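Endonuclease/exonuclease/phosphatase domain-containing protein (Enterococcus faecalis, PDB 3L1W) is of unknown function but belongs to the endonuclease/exonuclease/phosphatase family and may act as a 3'-5' RNA exonuclease. Local coordinates at residues Val8-Glu13 with Pro46-Asp51; Glu64-Gly69 with Gly107-Ala112; Gln184-Leu189 with Asp215-Lys220; Asn188-Tyr193 with Trp222-Thr227. One frame throughout, in Å; residues are numbered along the deposited sequence.

Contact 1. Residues Val8-Glu13 with Pro46-Asp51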
loop_
_atom_site.group_PDB
_atom_site.type_symbol
_atom_site.label_atom_id
_atom_site.label_comp_id
_atom_site.label_asym_id
_atom_site.label_seq_id
_atom_site.Cartn_x
_atom_site.Cartn_y
_atom_site.Cartn_z
ATOM N N VAL A 8 14.129 -9.194 -4.612
ATOM C CA VAL A 8 13.948 -9.531 -3.201
ATOM C C VAL A 8 15.234 -9.782 -2.440
ATOM O O VAL A 8 15.178 -10.139 -1.258
ATOM C CB VAL A 8 12.973 -10.725 -3.004
ATOM C CG1 VAL A 8 11.594 -10.384 -3.573
ATOM C CG2 VAL A 8 13.543 -12.014 -3.617
ATOM N N ARG A 9 16.372 -9.565 -3.113
ATOM C CA ARG A 9 17.723 -9.764 -2.556
ATOM C C ARG A 9 18.094 -11.235 -2.343
ATOM O O ARG A 9 17.471 -11.955 -1.550
ATOM C CB ARG A 9 17.934 -8.937 -1.276
ATOM C CG ARG A 9 19.246 -9.227 -0.530
ATOM C CD ARG A 9 20.490 -8.753 -1.273
ATOM N NE ARG A 9 21.648 -8.803 -0.372
ATOM C CZ ARG A 9 22.890 -8.489 -0.718
ATOM N NH1 ARG A 9 23.158 -8.099 -1.956
ATOM N NH2 ARG A 9 23.871 -8.564 0.185
ATOM N N VAL A 10 19.122 -11.671 -3.057
ATOM C CA VAL A 10 19.537 -13.066 -3.028
ATOM C C VAL A 10 19.896 -13.461 -1.591
ATOM O O VAL A 10 20.424 -12.653 -0.830
ATOM C CB VAL A 10 20.734 -13.307 -3.985
ATOM C CG1 VAL A 10 22.002 -12.656 -3.445
ATOM C CG2 VAL A 10 20.953 -14.794 -4.223
ATOM N N ASP A 11 19.581 -14.697 -1.219
ATOM C CA ASP A 11 19.974 -15.221 0.082
ATOM C C ASP A 11 21.496 -15.285 0.133
ATOM O O ASP A 11 22.122 -15.979 -0.672
ATOM C CB ASP A 11 19.370 -16.613 0.270
ATOM C CG ASP A 11 19.564 -17.164 1.675
ATOM O OD1 ASP A 11 19.940 -16.398 2.586
ATOM O OD2 ASP A 11 19.317 -18.377 1.863
ATOM N N THR A 12 22.090 -14.541 1.061
ATOM C CA THR A 12 23.541 -14.540 1.218
ATOM C C THR A 12 23.938 -14.303 2.671
ATOM O O THR A 12 23.323 -13.500 3.375
ATOM C CB THR A 12 24.208 -13.478 0.324
ATOM O OG1 THR A 12 25.613 -13.442 0.594
ATOM C CG2 THR A 12 23.616 -12.094 0.579
ATOM N N GLU A 13 24.974 -14.997 3.122
ATOM C CA GLU A 13 25.409 -14.854 4.505
ATOM C C GLU A 13 26.039 -13.490 4.739
ATOM O O GLU A 13 26.210 -13.065 5.878
ATOM C CB GLU A 13 26.348 -15.993 4.908
ATOM C CG GLU A 13 25.623 -17.318 5.072
ATOM C CD GLU A 13 26.526 -18.431 5.546
ATOM O OE1 GLU A 13 27.741 -18.186 5.708
ATOM O OE2 GLU A 13 26.020 -19.554 5.756
ATOM N N PRO A 46 17.028 -21.443 -4.961
ATOM C CA PRO A 46 15.933 -22.419 -4.877
ATOM C C PRO A 46 15.154 -22.376 -3.569
ATOM O O PRO A 46 13.928 -22.541 -3.584
ATOM C CB PRO A 46 16.656 -23.758 -5.037
ATOM C CG PRO A 46 17.819 -23.421 -5.925
ATOM C CD PRO A 46 18.274 -22.051 -5.474
ATOM N N ASN A 47 15.838 -22.157 -2.450
ATOM C CA ASN A 47 15.133 -22.069 -1.179
ATOM C C ASN A 47 14.160 -20.894 -1.131
ATOM O O ASN A 47 13.081 -20.991 -0.552
ATOM C CB ASN A 47 16.115 -22.023 -0.003
ATOM C CG ASN A 47 16.955 -20.763 0.015
ATOM O OD1 ASN A 47 17.497 -20.346 -1.011
ATOM N ND2 ASN A 47 17.060 -20.146 1.179
ATOM N N GLN A 48 14.539 -19.782 -1.753
ATOM C CA GLN A 48 13.678 -18.605 -1.808
ATOM C C GLN A 48 12.466 -18.864 -2.704
ATOM O O GLN A 48 11.356 -18.436 -2.402
ATOM C CB GLN A 48 14.472 -17.401 -2.316
ATOM C CG GLN A 48 15.651 -17.065 -1.413
ATOM C CD GLN A 48 16.500 -15.931 -1.965
ATOM O OE1 GLN A 48 17.458 -16.169 -2.701
ATOM N NE2 GLN A 48 16.153 -14.694 -1.611
ATOM N N VAL A 49 12.678 -19.585 -3.801
ATOM C CA VAL A 49 11.558 -19.965 -4.656
ATOM C C VAL A 49 10.583 -20.845 -3.866
ATOM O O VAL A 49 9.366 -20.633 -3.901
ATOM C CB VAL A 49 12.039 -20.699 -5.914
ATOM C CG1 VAL A 49 10.844 -21.214 -6.727
ATOM C CG2 VAL A 49 12.900 -19.765 -6.761
ATOM N N ARG A 50 11.118 -21.821 -3.140
ATOM C CA ARG A 50 10.281 -22.690 -2.310
ATOM C C ARG A 50 9.472 -21.869 -1.312
ATOM O O ARG A 50 8.280 -22.118 -1.121
ATOM C CB ARG A 50 11.117 -23.732 -1.562
ATOM C CG ARG A 50 11.688 -24.846 -2.428
ATOM C CD ARG A 50 12.128 -26.041 -1.575
ATOM N NE ARG A 50 13.244 -25.729 -0.678
ATOM C CZ ARG A 50 13.111 -25.278 0.568
ATOM N NH1 ARG A 50 11.903 -25.071 1.078
ATOM N NH2 ARG A 50 14.186 -25.026 1.307
ATOM N N ASP A 51 10.113 -20.881 -0.685
ATOM C CA ASP A 51 9.434 -20.017 0.273
ATOM C C ASP A 51 8.349 -19.164 -0.384
ATOM O O ASP A 51 7.270 -18.978 0.187
ATOM C CB ASP A 51 10.437 -19.122 1.020
ATOM C CG ASP A 51 11.256 -19.890 2.048
ATOM O OD1 ASP A 51 10.797 -20.952 2.527
ATOM O OD2 ASP A 51 12.365 -19.425 2.382
HETATM O O HOH W 1 20.290 -20.234 -0.651
#
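Q48, in the first turn of helix 46-55, carries this contact by reading the backbone of the loop after strand 2-7. Its CG stands anti to the carbonyl carbon (chi1 -60°) and the chain runs extended beyond CG, bringing the terminal amide up to the loop between R9 and D11. There Q48 NE2 donates to R9 O at 3.0 Å, while Q48 OE1 accepts from D11 N at 3.0 Å. NE2 lies above the carbonyl plane of R9, and D11 N above that of the Q48 amide, so neither bond sits on a lone pair. N47 takes the crowded position (chi1 66°), so its side chain crosses that of D11 at about a right angle and N47 ND2 donates to D11 OD2 at 2.9 Å. A water links the same OD2 to N47 OD1. R45 N also donates to Q48 OE1, and R23 NH2 to R9 O. With one end donating and the other accepting, the Q48 amide has its orientation fixed, and polar bonds rather than apolar packing hold the loop backbone to the helix start.

Contact 2. Residues Glu64-Gly69 with Gly107-Ala112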
loop_
_atom_site.group_PDB
_atom_site.type_symbol
_atom_site.label_atom_id
_atom_site.label_comp_id
_atom_site.label_asym_id
_atom_site.label_seq_id
_atom_site.Cartn_x
_atom_site.Cartn_y
_atom_site.Cartn_z
ATOM N N GLU A 64 16.333 -20.801 -13.364
ATOM C CA GLU A 64 17.562 -20.328 -12.734
ATOM C C GLU A 64 18.734 -20.339 -13.706
ATOM O O GLU A 64 18.669 -20.977 -14.754
ATOM C CB GLU A 64 17.849 -21.065 -11.421
ATOM C CG GLU A 64 17.857 -22.570 -11.535
ATOM C CD GLU A 64 19.069 -23.076 -12.273
ATOM O OE1 GLU A 64 20.193 -22.708 -11.873
ATOM O OE2 GLU A 64 18.895 -23.839 -13.247
ATOM N N ARG A 65 19.794 -19.624 -13.349
ATOM C CA ARG A 65 20.806 -19.272 -14.333
ATOM C C ARG A 65 21.904 -20.317 -14.521
ATOM O O ARG A 65 22.643 -20.264 -15.502
ATOM C CB ARG A 65 21.400 -17.892 -14.020
ATOM C CG ARG A 65 22.275 -17.849 -12.785
ATOM C CD ARG A 65 22.592 -16.414 -12.375
ATOM N NE ARG A 65 23.652 -16.384 -11.374
ATOM C CZ ARG A 65 24.143 -15.281 -10.823
ATOM N NH1 ARG A 65 25.112 -15.369 -9.924
ATOM N NH2 ARG A 65 23.666 -14.094 -11.167
ATOM N N GLU A 66 22.000 -21.282 -13.610
ATOM C CA GLU A 66 23.047 -22.300 -13.749
ATOM C C GLU A 66 22.631 -23.446 -14.657
ATOM O O GLU A 66 23.472 -24.072 -15.296
ATOM C CB GLU A 66 23.505 -22.828 -12.385
ATOM C CG GLU A 66 24.141 -21.766 -11.495
ATOM C CD GLU A 66 25.368 -21.122 -12.126
ATOM O OE1 GLU A 66 26.092 -21.819 -12.868
ATOM O OE2 GLU A 66 25.612 -19.922 -11.873
ATOM N N GLY A 67 21.332 -23.716 -14.723
ATOM C CA GLY A 67 20.828 -24.795 -15.552
ATOM C C GLY A 67 20.626 -26.084 -14.778
ATOM O O GLY A 67 19.784 -26.907 -15.140
ATOM N N ASP A 68 21.400 -26.261 -13.708
ATOM C CA ASP A 68 21.288 -27.445 -12.857
ATOM C C ASP A 68 20.194 -27.287 -11.797
ATOM O O ASP A 68 20.122 -28.067 -10.847
ATOM C CB ASP A 68 22.633 -27.765 -12.192
ATOM C CG ASP A 68 23.151 -26.622 -11.333
ATOM O OD1 ASP A 68 22.368 -25.695 -11.037
ATOM O OD2 ASP A 68 24.340 -26.649 -10.951
ATOM N N GLY A 69 19.350 -26.272 -11.969
ATOM C CA GLY A 69 18.254 -26.010 -11.051
ATOM C C GLY A 69 18.701 -25.600 -9.658
ATOM O O GLY A 69 17.888 -25.494 -8.742
ATOM N N GLY A 107 29.808 -10.948 -16.400
ATOM C CA GLY A 107 30.570 -11.591 -15.343
ATOM C C GLY A 107 30.010 -12.920 -14.865
ATOM O O GLY A 107 30.621 -13.604 -14.047
ATOM N N CYS A 108 28.840 -13.293 -15.368
ATOM C CA CYS A 108 28.188 -14.517 -14.921
ATOM C C CYS A 108 27.031 -14.856 -15.851
ATOM O O CYS A 108 26.580 -14.001 -16.611
ATOM C CB CYS A 108 27.669 -14.342 -13.490
ATOM S SG CYS A 108 26.328 -13.124 -13.327
ATOM N N PRO A 109 26.549 -16.104 -15.796
ATOM C CA PRO A 109 25.360 -16.430 -16.585
ATOM C C PRO A 109 24.197 -15.563 -16.127
ATOM O O PRO A 109 24.065 -15.285 -14.928
ATOM C CB PRO A 109 25.103 -17.905 -16.247
ATOM C CG PRO A 109 26.399 -18.413 -15.703
ATOM C CD PRO A 109 27.012 -17.249 -14.997
ATOM N N ARG A 110 23.398 -15.094 -17.080
ATOM C CA ARG A 110 22.197 -14.335 -16.779
ATOM C C ARG A 110 21.098 -14.906 -17.640
ATOM O O ARG A 110 21.346 -15.326 -18.773
ATOM C CB ARG A 110 22.371 -12.853 -17.123
ATOM C CG ARG A 110 23.391 -12.132 -16.279
ATOM C CD ARG A 110 22.792 -11.659 -14.980
ATOM N NE ARG A 110 23.823 -11.112 -14.106
ATOM C CZ ARG A 110 23.592 -10.649 -12.886
ATOM N NH1 ARG A 110 22.357 -10.654 -12.402
ATOM N NH2 ARG A 110 24.592 -10.175 -12.155
ATOM N N ILE A 111 19.886 -14.930 -17.110
ATOM C CA ILE A 111 18.770 -15.398 -17.908
ATOM C C ILE A 111 17.682 -14.346 -17.983
ATOM O O ILE A 111 17.637 -13.405 -17.186
ATOM C CB ILE A 111 18.157 -16.695 -17.349
ATOM C CG1 ILE A 111 17.647 -16.480 -15.924
ATOM C CG2 ILE A 111 19.179 -17.842 -17.407
ATOM C CD1 ILE A 111 16.615 -17.517 -15.495
ATOM N N ALA A 112 16.817 -14.501 -18.972
ATOM C CA ALA A 112 15.534 -13.822 -18.957
ATOM C C ALA A 112 14.461 -14.883 -18.864
ATOM O O ALA A 112 14.575 -15.962 -19.454
ATOM C CB ALA A 112 15.344 -12.970 -20.201
#
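In the two-sheet sandwich of the DNase I-like fold, this contact joins the turn after strand 59-64, an edge strand of one sheet, to the run-in of strand 111-119 in the other. No hydrogen bond spans the two segments; packing does the work. R65 starts from the crowded chi1 position (70°) and then extends from CG to NE along P109, with CD at 3.2 Å from P109 O. At its root, I111 CG2 lies 3.8 Å from R65 CA, while I111 CD1 rests near E64 N. The P109 ring meets the R65 backbone, P109 CB standing 3.5 Å from R65 O, an oxygen that also accepts from W92 NE1.

Charged groups meet at the far end. R65 NH2 sits over the centre of one face of the R110 guanidinium, the two planes 77° apart, and R110 NH1 lies at the edge of the R65 group. These like charges are close, and the salt bridge of R110 NE to D134 probably eases the repulsion. C108 SG covers a face of the R65 guanidinium, 3.6 Å from R65 NH2.

Within the turn, the E64 carboxylate gathers backbone donors: E64 OE1 accepts from E66 N at 2.9 Å, and OE2 weakly from G67 N and G69 N. One buried polar atom, P109 O, has no partner anywhere in the model; its nearest neighbour across the contact is R65 CD.

Contact 3. Residues Gln184-Leu189 with Asp215-Lys220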
loop_
_atom_site.group_PDB
_atom_site.type_symbol
_atom_site.label_atom_id
_atom_site.label_comp_id
_atom_site.label_asym_id
_atom_site.label_seq_id
_atom_site.Cartn_x
_atom_site.Cartn_y
_atom_site.Cartn_z
ATOM N N GLN A 184 7.951 2.493 -23.488
ATOM C CA GLN A 184 7.936 3.713 -22.687
ATOM C C GLN A 184 8.082 3.382 -21.210
ATOM O O GLN A 184 7.535 2.386 -20.741
ATOM C CB GLN A 184 6.626 4.475 -22.895
ATOM C CG GLN A 184 6.409 4.974 -24.298
ATOM C CD GLN A 184 5.161 5.834 -24.394
ATOM O OE1 GLN A 184 4.038 5.335 -24.285
ATOM N NE2 GLN A 184 5.350 7.133 -24.590
ATOM N N ASP A 185 8.815 4.220 -20.479
ATOM C CA ASP A 185 8.936 4.075 -19.034
ATOM C C ASP A 185 7.620 4.476 -18.371
ATOM O O ASP A 185 7.234 5.647 -18.388
ATOM C CB ASP A 185 10.089 4.936 -18.510
ATOM C CG ASP A 185 10.312 4.776 -17.021
ATOM O OD1 ASP A 185 9.459 4.177 -16.339
ATOM O OD2 ASP A 185 11.350 5.266 -16.527
ATOM N N SER A 186 6.933 3.497 -17.793
ATOM C CA SER A 186 5.604 3.731 -17.215
ATOM C C SER A 186 5.545 4.855 -16.171
ATOM O O SER A 186 4.521 5.517 -16.035
ATOM C CB SER A 186 5.062 2.432 -16.615
ATOM O OG SER A 186 5.864 2.005 -15.526
ATOM N N LYS A 187 6.625 5.067 -15.427
ATOM C CA LYS A 187 6.563 6.021 -14.318
ATOM C C LYS A 187 6.525 7.483 -14.767
ATOM O O LYS A 187 6.269 8.374 -13.949
ATOM C CB LYS A 187 7.678 5.779 -13.283
ATOM C CG LYS A 187 9.085 6.186 -13.716
ATOM C CD LYS A 187 10.034 6.159 -12.511
ATOM C CE LYS A 187 11.487 6.460 -12.894
ATOM N NZ LYS A 187 12.115 5.410 -13.764
ATOM N N ASN A 188 6.767 7.727 -16.056
ATOM C CA ASN A 188 6.655 9.082 -16.602
ATOM C C ASN A 188 5.330 9.315 -17.331
ATOM O O ASN A 188 5.093 10.401 -17.867
ATOM C CB ASN A 188 7.813 9.377 -17.559
ATOM C CG ASN A 188 9.156 9.400 -16.859
ATOM O OD1 ASN A 188 9.238 9.704 -15.675
ATOM N ND2 ASN A 188 10.220 9.076 -17.593
ATOM N N LEU A 189 4.477 8.297 -17.344
ATOM C CA LEU A 189 3.250 8.334 -18.136
ATOM C C LEU A 189 2.010 8.743 -17.352
ATOM O O LEU A 189 0.992 9.117 -17.943
ATOM C CB LEU A 189 3.000 6.985 -18.802
ATOM C CG LEU A 189 4.003 6.569 -19.874
ATOM C CD1 LEU A 189 3.531 5.282 -20.504
ATOM C CD2 LEU A 189 4.184 7.669 -20.917
ATOM N N ASP A 215 15.388 -0.149 -11.083
ATOM C CA ASP A 215 14.264 -1.028 -11.429
ATOM C C ASP A 215 13.272 -0.251 -12.270
ATOM O O ASP A 215 13.035 0.922 -12.002
ATOM C CB ASP A 215 13.575 -1.527 -10.164
ATOM C CG ASP A 215 14.513 -2.294 -9.268
ATOM O OD1 ASP A 215 14.862 -3.432 -9.624
ATOM O OD2 ASP A 215 14.917 -1.754 -8.217
ATOM N N TYR A 216 12.688 -0.912 -13.269
ATOM C CA TYR A 216 11.824 -0.265 -14.252
ATOM C C TYR A 216 10.660 -1.142 -14.673
ATOM O O TYR A 216 10.761 -2.373 -14.694
ATOM C CB TYR A 216 12.622 0.095 -15.512
ATOM C CG TYR A 216 13.663 1.156 -15.273
ATOM C CD1 TYR A 216 13.421 2.483 -15.608
ATOM C CD2 TYR A 216 14.878 0.837 -14.684
ATOM C CE1 TYR A 216 14.371 3.464 -15.368
ATOM C CE2 TYR A 216 15.823 1.808 -14.427
ATOM C CZ TYR A 216 15.569 3.113 -14.776
ATOM O OH TYR A 216 16.516 4.072 -14.531
ATOM N N ILE A 217 9.557 -0.487 -15.025
ATOM C CA ILE A 217 8.457 -1.145 -15.701
ATOM C C ILE A 217 8.262 -0.428 -17.027
ATOM O O ILE A 217 7.753 0.693 -17.074
ATOM C CB ILE A 217 7.163 -1.124 -14.859
ATOM C CG1 ILE A 217 7.364 -1.918 -13.567
ATOM C CG2 ILE A 217 5.985 -1.681 -15.658
ATOM C CD1 ILE A 217 6.111 -1.916 -12.652
ATOM N N TYR A 218 8.703 -1.079 -18.099
ATOM C CA TYR A 218 8.576 -0.536 -19.451
ATOM C C TYR A 218 7.365 -1.158 -20.132
ATOM O O TYR A 218 7.114 -2.363 -19.996
ATOM C CB TYR A 218 9.846 -0.828 -20.269
ATOM C CG TYR A 218 10.932 0.218 -20.121
ATOM C CD1 TYR A 218 10.865 1.407 -20.831
ATOM C CD2 TYR A 218 12.039 -0.000 -19.302
ATOM C CE1 TYR A 218 11.857 2.372 -20.717
ATOM C CE2 TYR A 218 13.047 0.957 -19.178
ATOM C CZ TYR A 218 12.946 2.141 -19.892
ATOM O OH TYR A 218 13.925 3.098 -19.794
ATOM N N VAL A 219 6.622 -0.348 -20.876
ATOM C CA VAL A 219 5.393 -0.828 -21.491
ATOM C C VAL A 219 5.346 -0.593 -22.991
ATOM O O VAL A 219 5.878 0.398 -23.502
ATOM C CB VAL A 219 4.144 -0.198 -20.821
ATOM C CG1 VAL A 219 4.121 -0.520 -19.323
ATOM C CG2 VAL A 219 4.106 1.304 -21.043
ATOM N N LYS A 220 4.718 -1.531 -23.691
ATOM C CA LYS A 220 4.393 -1.369 -25.103
ATOM C C LYS A 220 2.979 -1.884 -25.310
ATOM O O LYS A 220 2.693 -3.049 -25.037
ATOM C CB LYS A 220 5.374 -2.135 -25.999
ATOM C CG LYS A 220 4.920 -2.277 -27.463
ATOM C CD LYS A 220 5.692 -3.385 -28.145
ATOM C CE LYS A 220 5.064 -3.810 -29.465
ATOM N NZ LYS A 220 3.863 -4.669 -29.268
HETATM O O HOH W 2 9.512 2.290 -14.344
HETATM O O HOH W 3 11.490 3.081 -12.520
#
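A two-residue antiparallel ladder opens this contact, with Q184 facing V219 as a hydrogen-bonded pair and D185 facing Y218 as a non-hydrogen-bonded one. Q184 N to V219 O and V219 N to Q184 O both measure 2.9 Å and lie in the carbonyl planes. The chain then turns into the short 3-10 segment 186-188, and here the packing is tightest. S186, with OG in the crowded position (chi1 64°), grips I217 O twice: S186 N comes nearly along the C=O axis at 3.0 Å, and OG takes a lone pair at 2.8 Å. S186 CB also approaches V219 CG1.

The other side is looser and wetter. D185 OD1 accepts from K187 N, forming an Asx turn, and takes a further bond from a water that itself accepts from I217 N. D185 OD2 uses its syn lone pair for a 2.9 Å salt bridge to K187 NZ, and also lies at the edge of the Y216 ring, 3.6 Å from Y216 CD1. A second water bridges K187 NZ and D215 O, accepting from the former and donating to the latter. At the exposed end, L189 CD1 and V219 CG2 meet only tip to tip, 4.1 Å apart.

Within this chain strand 184-185 is the outermost of its sheet, beyond 215-220, whose other neighbour is strand 161-164. Y218 OH reaches H176 of helix 174-179, Y216 OH bonds to E213 O, and I217 packs on L245 and A247 of the facing sheet.

Contact 4. Residues Asn188-Tyr193 with Trp222-Thr227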
loop_
_atom_site.group_PDB
_atom_site.type_symbol
_atom_site.label_atom_id
_atom_site.label_comp_id
_atom_site.label_asym_id
_atom_site.label_seq_id
_atom_site.Cartn_x
_atom_site.Cartn_y
_atom_site.Cartn_z
ATOM N N ASN A 188 6.767 7.727 -16.056
ATOM C CA ASN A 188 6.655 9.082 -16.602
ATOM C C ASN A 188 5.330 9.315 -17.331
ATOM O O ASN A 188 5.093 10.401 -17.867
ATOM C CB ASN A 188 7.813 9.377 -17.559
ATOM C CG ASN A 188 9.156 9.400 -16.859
ATOM O OD1 ASN A 188 9.238 9.704 -15.675
ATOM N ND2 ASN A 188 10.220 9.076 -17.593
ATOM N N LEU A 189 4.477 8.297 -17.344
ATOM C CA LEU A 189 3.250 8.334 -18.136
ATOM C C LEU A 189 2.010 8.743 -17.352
ATOM O O LEU A 189 0.992 9.117 -17.943
ATOM C CB LEU A 189 3.000 6.985 -18.802
ATOM C CG LEU A 189 4.003 6.569 -19.874
ATOM C CD1 LEU A 189 3.531 5.282 -20.504
ATOM C CD2 LEU A 189 4.184 7.669 -20.917
ATOM N N ALA A 190 2.085 8.670 -16.032
ATOM C CA ALA A 190 0.940 9.027 -15.209
ATOM C C ALA A 190 1.439 9.546 -13.875
ATOM O O ALA A 190 2.591 9.964 -13.766
ATOM C CB ALA A 190 0.028 7.818 -15.018
ATOM N N THR A 191 0.578 9.527 -12.863
ATOM C CA THR A 191 0.984 9.935 -11.528
ATOM C C THR A 191 1.835 8.842 -10.884
ATOM O O THR A 191 1.516 7.658 -10.988
ATOM C CB THR A 191 -0.242 10.228 -10.642
ATOM O OG1 THR A 191 -1.132 11.110 -11.339
ATOM C CG2 THR A 191 0.183 10.871 -9.329
ATOM N N HIS A 192 2.932 9.247 -10.245
ATOM C CA HIS A 192 3.811 8.308 -9.550
ATOM C C HIS A 192 3.800 8.563 -8.046
ATOM O O HIS A 192 4.017 9.688 -7.605
ATOM C CB HIS A 192 5.249 8.405 -10.058
ATOM C CG HIS A 192 6.173 7.420 -9.411
ATOM N ND1 HIS A 192 6.195 6.085 -9.756
ATOM C CD2 HIS A 192 7.075 7.563 -8.411
ATOM C CE1 HIS A 192 7.093 5.457 -9.018
ATOM N NE2 HIS A 192 7.633 6.329 -8.186
ATOM N N TYR A 193 3.554 7.510 -7.268
ATOM C CA TYR A 193 3.467 7.625 -5.816
ATOM C C TYR A 193 4.733 7.041 -5.214
ATOM O O TYR A 193 5.192 5.981 -5.638
ATOM C CB TYR A 193 2.228 6.876 -5.298
ATOM C CG TYR A 193 2.040 6.951 -3.795
ATOM C CD1 TYR A 193 1.795 8.165 -3.170
ATOM C CD2 TYR A 193 2.096 5.803 -3.006
ATOM C CE1 TYR A 193 1.617 8.245 -1.800
ATOM C CE2 TYR A 193 1.926 5.867 -1.626
ATOM C CZ TYR A 193 1.682 7.092 -1.030
ATOM O OH TYR A 193 1.520 7.195 0.332
ATOM N N TRP A 222 0.157 -0.450 -23.853
ATOM C CA TRP A 222 -0.622 -0.305 -22.623
ATOM C C TRP A 222 -0.921 1.142 -22.288
ATOM O O TRP A 222 -0.114 2.029 -22.550
ATOM C CB TRP A 222 0.123 -0.899 -21.423
ATOM C CG TRP A 222 0.401 -2.353 -21.531
ATOM C CD1 TRP A 222 1.507 -2.938 -22.075
ATOM C CD2 TRP A 222 -0.439 -3.418 -21.079
ATOM N NE1 TRP A 222 1.405 -4.303 -21.997
ATOM C CE2 TRP A 222 0.222 -4.625 -21.385
ATOM C CE3 TRP A 222 -1.685 -3.470 -20.447
ATOM C CZ2 TRP A 222 -0.322 -5.873 -21.082
ATOM C CZ3 TRP A 222 -2.222 -4.709 -20.147
ATOM C CH2 TRP A 222 -1.541 -5.892 -20.464
ATOM N N GLN A 223 -2.080 1.366 -21.686
ATOM C CA GLN A 223 -2.371 2.634 -21.037
ATOM C C GLN A 223 -1.934 2.512 -19.585
ATOM O O GLN A 223 -2.300 1.555 -18.908
ATOM C CB GLN A 223 -3.865 2.944 -21.078
ATOM C CG GLN A 223 -4.202 4.278 -20.409
ATOM C CD GLN A 223 -5.691 4.557 -20.326
ATOM O OE1 GLN A 223 -6.518 3.662 -20.508
ATOM N NE2 GLN A 223 -6.040 5.809 -20.045
ATOM N N VAL A 224 -1.157 3.476 -19.106
ATOM C CA VAL A 224 -0.735 3.473 -17.706
ATOM C C VAL A 224 -1.598 4.420 -16.871
ATOM O O VAL A 224 -1.760 5.593 -17.222
ATOM C CB VAL A 224 0.738 3.858 -17.585
ATOM C CG1 VAL A 224 1.165 3.900 -16.113
ATOM C CG2 VAL A 224 1.585 2.864 -18.366
ATOM N N GLN A 225 -2.162 3.895 -15.785
ATOM C CA GLN A 225 -3.046 4.658 -14.898
ATOM C C GLN A 225 -2.306 5.285 -13.728
ATOM O O GLN A 225 -2.689 6.352 -13.234
ATOM C CB GLN A 225 -4.156 3.766 -14.344
ATOM C CG GLN A 225 -5.319 3.570 -15.288
ATOM C CD GLN A 225 -5.028 2.536 -16.335
ATOM O OE1 GLN A 225 -5.013 2.831 -17.533
ATOM N NE2 GLN A 225 -4.785 1.305 -15.894
ATOM N N GLN A 226 -1.262 4.603 -13.274
ATOM C CA GLN A 226 -0.425 5.100 -12.200
ATOM C C GLN A 226 0.699 4.119 -11.900
ATOM O O GLN A 226 0.687 2.969 -12.351
ATOM C CB GLN A 226 -1.245 5.344 -10.945
ATOM C CG GLN A 226 -1.908 4.103 -10.411
ATOM C CD GLN A 226 -2.515 4.338 -9.048
ATOM O OE1 GLN A 226 -1.916 3.996 -8.030
ATOM N NE2 GLN A 226 -3.702 4.931 -9.019
ATOM N N THR A 227 1.710 4.617 -11.204
ATOM C CA THR A 227 2.836 3.793 -10.798
ATOM C C THR A 227 3.168 4.146 -9.356
ATOM O O THR A 227 2.757 5.197 -8.864
ATOM C CB THR A 227 4.081 4.026 -11.680
ATOM O OG1 THR A 227 4.408 5.421 -11.688
ATOM C CG2 THR A 227 3.820 3.573 -13.125
HETATM O O HOH W 4 3.067 6.897 -13.913
#
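V224 is the first residue of strand 222-229 to meet the 188-193 segment: V224 CG2 lies 3.8 Å from L189 CD1, the two side chains crossing at about a right angle, and V224 CG1 is 4.2 Å from A190 CB. At Q225 the backbone takes over, Q225 O lying 3.6 Å from A190 CB. Q225 and Q226 both bond through their backbones to E248, and psi of -32° at Q225 breaks the extended run, consistent with a beta bulge. Q226 then places its CA 3.4 Å from T191 O, a CA-H...O contact. T227 closes the parallel register: T227 N donates to T191 O at 3.1 Å, nearly along the C=O axis, and T227 O receives Y193 N at 2.9 Å from above the carbonyl plane. T227 OG1, in the crowded position (chi1 55°), meets the edge of the H192 ring at ND1, 2.7 Å away; either atom could donate. H192 NE2 bonds to P195 O, so both ring nitrogens are engaged. The Y193 hydroxyl bonds to D232 of the second subunit, and its ring stacks on F33 of that subunit. Within this chain strand 191-193 is the outermost of its sheet, beside 222-229, which has strand 245-251 on its other flank.

Overall arrangement
From the N terminus, contact 1 closes first, bringing the loop after strand 2-7 back to helix 46-55 across a span holding helix 20-34 and strand 38-44. Contact 2 follows in series and touches it, P46 packing on G69; it closes a span holding strands 73-78 and 83-92 and links the 59-64 edge of one sheet to strand 111-119 of the other. Contacts 3 and 4 lie on the far side of the chain's centre, about 27 and 30 Å from contact 1 between centres. They cross: their first segments overlap at N188 and L189, and contact 3 returns to 215-220 just before contact 4 returns to 222-227. Between them the 184-193 chain passes from one sheet's edge to the other's.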